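Local coordinates for ICChI, a glycosylated chitinase (Ipomoea carnea, PDB 6IDN), which hydrolyses chitin and also has lysozyme activity, as a glycosylated plant enzyme of glycosyl hydrolase family 18 with a TIM barrel fold, at residues D261-Y264 with S265-K269; S15-E18 with T19-D23. All coordinates share one frame; numbering follows the deposited sequence.

How the contacts relate
From the N terminus, the chain first runs through strand 2-7 and into helix 16-21, where contact 2 ties the N-cap and first turn to the residues that follow, before strand 27-36. Contact 1 comes much later, where strand 250-256 has given way to the final helix, 264-268. Each contact is local, with no residues between its two segments, so neither closes a long loop; they lie in series and neither nest nor cross. Strand 250-256 pairs with strand 2-7, closing the barrel and bringing the chain ends together. The contact centres are thus about 14 Å apart, and Lys269 CE packs 3.6 Å from Asp23 O. Asp24, just past contact 2, bonds to Ser265 and Ser266 of contact 1.

Contact 1 of 2, residues D261-Y264 with S265-K269; sequences DDDY and SSKIK
Asp261 grips Ser265 with both oxygens of its carboxylate, just where the chain turns into helix 264-268. OD1 takes the backbone N-H of Ser265 at 2.9 Å, nearly straight at 170° and on the syn side. OD2 offers its own syn lone pair to Ser265 OG, 2.6 Å away. With CG anti to the backbone N (chi1 -173°), the carboxylate reaches across the start of the helix. Its OD2 is also bonded to Tyr25 OH, while Asp24 is a second partner for Ser265 OG; a small hydroxyl suits this buried place, hard against Leu255 and Ile3 of the barrel strands.

Asp263 holds the N-cap position, yet its side chain makes no capping bond; its backbone O receives Lys267 N at 3.1 Å instead. The carboxylate lies alongside the lysine chain, OD1 being 3.6 Å from Lys267 CE. The lysine chain bends at chi4 (-65°), and NZ ends 4.3 Å from Asp263 OD2, beyond a salt bridge though the opposite charges are near each other.

Tyr264 accepts Ile268 N on its backbone O at 3.1 Å, a normal helical bond. Ile268 CG2 lies over one face of the tyrosine ring, and CD1 comes within 4.1 Å of Tyr264 CE2. The ring also meets Phe230, and OH bonds to Ile231 O, so an amphiphilic tyrosine fills an apolar site without burying an unsatisfied hydroxyl.

Ser265 N, Ser265 OG and Tyr25 OH, together with the helix N terminus, would probably favour the charged form of Asp261, while the nearby Asp24 carboxylate, which shares the serine hydroxyl, may offset part of that.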
loop_
_atom_site.group_PDB
_atom_site.type_symbol
_atom_site.label_atom_id
_atom_site.label_comp_id
_atom_site.label_asym_id
_atom_site.label_seq_id
_atom_site.Cartn_x
_atom_site.Cartn_y
_atom_site.Cartn_z
ATOM N N ASP A 261 -12.089 -6.415 -7.633
ATOM C CA ASP A 261 -12.639 -5.157 -8.135
ATOM C C ASP A 261 -13.162 -5.358 -9.556
ATOM O O ASP A 261 -12.557 -4.938 -10.542
ATOM C CB ASP A 261 -11.574 -4.058 -8.070
ATOM C CG ASP A 261 -12.122 -2.688 -8.425
ATOM O OD1 ASP A 261 -13.360 -2.509 -8.365
ATOM O OD2 ASP A 261 -11.318 -1.800 -8.785
ATOM N N ASP A 262 -14.323 -6.010 -9.656
ATOM C CA ASP A 262 -14.963 -6.174 -10.957
ATOM C C ASP A 262 -15.588 -4.862 -11.423
ATOM O O ASP A 262 -15.426 -4.459 -12.581
ATOM C CB ASP A 262 -16.022 -7.281 -10.898
ATOM C CG ASP A 262 -15.472 -8.608 -10.381
ATOM O OD1 ASP A 262 -14.237 -8.782 -10.316
ATOM O OD2 ASP A 262 -16.290 -9.486 -10.035
ATOM N N ASP A 263 -16.319 -4.186 -10.535
ATOM C CA ASP A 263 -16.921 -2.911 -10.909
ATOM C C ASP A 263 -17.032 -1.931 -9.745
ATOM O O ASP A 263 -17.718 -0.911 -9.889
ATOM C CB ASP A 263 -18.313 -3.133 -11.546
ATOM C CG ASP A 263 -19.255 -3.929 -10.660
ATOM O OD1 ASP A 263 -19.027 -4.014 -9.439
ATOM O OD2 ASP A 263 -20.237 -4.481 -11.192
ATOM N N TYR A 264 -16.382 -2.184 -8.609
ATOM C CA TYR A 264 -16.520 -1.276 -7.475
ATOM C C TYR A 264 -15.887 0.075 -7.778
ATOM O O TYR A 264 -16.540 1.116 -7.639
ATOM C CB TYR A 264 -15.907 -1.900 -6.223
ATOM C CG TYR A 264 -16.300 -1.239 -4.912
ATOM C CD1 TYR A 264 -17.608 -1.290 -4.453
ATOM C CD2 TYR A 264 -15.353 -0.575 -4.132
ATOM C CE1 TYR A 264 -17.970 -0.705 -3.249
ATOM C CE2 TYR A 264 -15.714 0.017 -2.923
ATOM C CZ TYR A 264 -17.017 -0.053 -2.494
ATOM O OH TYR A 264 -17.382 0.525 -1.286
ATOM N N SER A 265 -14.623 0.088 -8.224
ATOM C CA SER A 265 -13.983 1.373 -8.498
ATOM C C SER A 265 -14.678 2.114 -9.634
ATOM O O SER A 265 -14.748 3.347 -9.621
ATOM C CB SER A 265 -12.489 1.186 -8.801
ATOM O OG SER A 265 -12.284 0.335 -9.917
ATOM N N SER A 266 -15.193 1.386 -10.629
ATOM C CA SER A 266 -15.929 2.051 -11.698
ATOM C C SER A 266 -17.172 2.740 -11.151
ATOM O O SER A 266 -17.546 3.824 -11.615
ATOM C CB SER A 266 -16.305 1.048 -12.789
ATOM O OG SER A 266 -15.165 0.587 -13.495
ATOM N N LYS A 267 -17.817 2.132 -10.154
ATOM C CA LYS A 267 -19.036 2.707 -9.594
ATOM C C LYS A 267 -18.750 3.916 -8.710
ATOM O O LYS A 267 -19.596 4.811 -8.606
ATOM C CB LYS A 267 -19.796 1.657 -8.776
ATOM C CG LYS A 267 -20.526 0.596 -9.568
ATOM C CD LYS A 267 -21.089 -0.467 -8.621
ATOM C CE LYS A 267 -21.677 -1.642 -9.372
ATOM N NZ LYS A 267 -22.848 -1.208 -10.164
ATOM N N ILE A 268 -17.592 3.962 -8.051
ATOM C CA ILE A 268 -17.336 5.024 -7.082
ATOM C C ILE A 268 -16.424 6.129 -7.611
ATOM O O ILE A 268 -16.425 7.232 -7.041
ATOM C CB ILE A 268 -16.766 4.459 -5.757
ATOM C CG1 ILE A 268 -15.345 3.903 -5.956
ATOM C CG2 ILE A 268 -17.704 3.409 -5.183
ATOM C CD1 ILE A 268 -14.654 3.530 -4.643
ATOM N N LYS A 269 -15.664 5.885 -8.678
ATOM C CA LYS A 269 -14.619 6.837 -9.058
ATOM C C LYS A 269 -15.112 8.269 -9.233
ATOM O O LYS A 269 -14.454 9.181 -8.705
ATOM C CB LYS A 269 -13.892 6.373 -10.330
ATOM C CG LYS A 269 -12.681 7.263 -10.671
ATOM C CD LYS A 269 -11.606 6.520 -11.446
ATOM C CE LYS A 269 -10.347 7.372 -11.636
ATOM N NZ LYS A 269 -9.425 7.396 -10.440
HETATM O O HOH W 1 -15.361 -2.146 -14.199
#

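Contact 2 of 2, residues S15-E18 with T19-D23; sequences SLRE and TCDTD
A capping box of Ser15 and Glu18 opens helix 16-21, and in the same first turn Thr19 closes back onto Ser15. Ser15 O accepts two bonds from this one residue, from Thr19 N and from Thr19 OG1, each 2.9 Å long and arriving from opposite faces of the carbonyl plane. The hydroxyl gets there because OG1 stands anti to the carbonyl carbon of Thr19 (chi1 -62°), beside its own backbone N. The Thr19 side chain also packs against Ile28 and Trp7, which suits a residue that carries both a hydroxyl and a methyl. A valine here, having no hydroxyl, would probably leave Ser15 O with the Thr19 N bond alone and the first turn less firmly tied to its cap.

In the box itself Ser15 OG caps Glu18 N at 3.0 Å, and Glu18 completes the box: its OE1 takes Ser15 N at 3.0 Å, the N-H coming from above the carboxylate plane. Serine's short side chain lets OG reach forward to the N-H of Glu18, and glutamate is long enough to reach back to the N-H of Ser15.

This helix is the crossover between parallel strands 2-7 and 27-36, a beta-alpha-beta unit of the TIM barrel. Its buried side carries Leu16 and Cys20, whose backbones bond as Cys20 N to Leu16 O (2.9 Å); Cys20 SG is tied by a disulfide to Cys67 on helix 60-69.

On the outer side Arg17 and Asp21 run side by side, Arg17 CG lying 3.5 Å from Asp21 OD2. Their charged groups do not touch: a water accepts from Arg17 NH1, in the plane and at the edge of the guanidinium, and donates to Asp21 OD2 at 2.8 Å. Tyr66 serves both, by a cation-pi contact with Arg17 and a hydroxyl bonded to Asp21 OD1.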
loop_
_atom_site.group_PDB
_atom_site.type_symbol
_atom_site.label_atom_id
_atom_site.label_comp_id
_atom_site.label_asym_id
_atom_site.label_seq_id
_atom_site.Cartn_x
_atom_site.Cartn_y
_atom_site.Cartn_z
ATOM N N SER A 15 -3.150 -8.630 -15.927
ATOM C CA SER A 15 -1.782 -8.134 -15.923
ATOM C C SER A 15 -1.723 -6.744 -15.296
ATOM O O SER A 15 -2.740 -6.066 -15.100
ATOM C CB SER A 15 -1.216 -8.104 -17.347
ATOM O OG SER A 15 -1.847 -7.104 -18.131
ATOM N N LEU A 16 -0.510 -6.327 -14.944
ATOM C CA LEU A 16 -0.343 -4.974 -14.432
ATOM C C LEU A 16 -0.740 -3.950 -15.488
ATOM O O LEU A 16 -1.377 -2.939 -15.176
ATOM C CB LEU A 16 1.102 -4.772 -13.978
ATOM C CG LEU A 16 1.465 -3.409 -13.406
ATOM C CD1 LEU A 16 0.728 -3.103 -12.100
ATOM C CD2 LEU A 16 2.982 -3.340 -13.209
ATOM N N ARG A 17 -0.394 -4.210 -16.753
ATOM C CA ARG A 17 -0.795 -3.310 -17.832
ATOM C C ARG A 17 -2.313 -3.196 -17.921
ATOM O O ARG A 17 -2.854 -2.094 -18.052
ATOM C CB ARG A 17 -0.222 -3.787 -19.172
ATOM C CG ARG A 17 -0.734 -2.973 -20.366
ATOM C CD ARG A 17 -0.236 -3.491 -21.718
ATOM N NE ARG A 17 1.211 -3.351 -21.847
ATOM C CZ ARG A 17 1.816 -2.301 -22.391
ATOM N NH1 ARG A 17 1.100 -1.294 -22.870
ATOM N NH2 ARG A 17 3.140 -2.259 -22.455
ATOM N N GLU A 18 -3.014 -4.330 -17.865
ATOM C CA GLU A 18 -4.472 -4.295 -17.917
ATOM C C GLU A 18 -5.044 -3.562 -16.713
ATOM O O GLU A 18 -6.038 -2.832 -16.826
ATOM C CB GLU A 18 -5.024 -5.717 -17.986
ATOM C CG GLU A 18 -4.805 -6.384 -19.337
ATOM C CD GLU A 18 -5.033 -7.879 -19.297
ATOM O OE1 GLU A 18 -5.104 -8.459 -18.195
ATOM O OE2 GLU A 18 -5.159 -8.483 -20.380
ATOM N N THR A 19 -4.435 -3.760 -15.550
ATOM C CA THR A 19 -4.865 -3.042 -14.360
ATOM C C THR A 19 -4.740 -1.536 -14.559
ATOM O O THR A 19 -5.673 -0.775 -14.271
ATOM C CB THR A 19 -4.037 -3.530 -13.175
ATOM O OG1 THR A 19 -4.305 -4.927 -12.986
ATOM C CG2 THR A 19 -4.379 -2.756 -11.895
ATOM N N CYS A 20 -3.601 -1.088 -15.084
ATOM C CA CYS A 20 -3.448 0.337 -15.342
ATOM C C CYS A 20 -4.414 0.811 -16.418
ATOM O O CYS A 20 -4.938 1.926 -16.338
ATOM C CB CYS A 20 -2.001 0.644 -15.722
ATOM S SG CYS A 20 -0.937 0.457 -14.299
ATOM N N ASP A 21 -4.666 -0.024 -17.431
ATOM C CA ASP A 21 -5.545 0.360 -18.528
ATOM C C ASP A 21 -7.023 0.443 -18.135
ATOM O O ASP A 21 -7.840 0.866 -18.958
ATOM C CB ASP A 21 -5.356 -0.616 -19.691
ATOM C CG ASP A 21 -4.209 -0.212 -20.622
ATOM O OD1 ASP A 21 -3.915 0.996 -20.731
ATOM O OD2 ASP A 21 -3.599 -1.105 -21.249
ATOM N N THR A 22 -7.405 0.069 -16.913
ATOM C CA THR A 22 -8.760 0.383 -16.470
ATOM C C THR A 22 -8.972 1.883 -16.349
ATOM O O THR A 22 -10.121 2.340 -16.406
ATOM C CB THR A 22 -9.075 -0.271 -15.118
ATOM O OG1 THR A 22 -8.336 0.379 -14.072
ATOM C CG2 THR A 22 -8.749 -1.748 -15.150
ATOM N N ASP A 23 -7.890 2.647 -16.182
ATOM C CA ASP A 23 -7.931 4.086 -15.954
ATOM C C ASP A 23 -8.702 4.439 -14.682
ATOM O O ASP A 23 -9.096 5.590 -14.485
ATOM C CB ASP A 23 -8.498 4.816 -17.180
ATOM C CG ASP A 23 -7.583 4.701 -18.383
ATOM O OD1 ASP A 23 -6.356 4.824 -18.193
ATOM O OD2 ASP A 23 -8.076 4.477 -19.509
HETATM O O HOH W 2 -1.780 -0.748 -23.282
#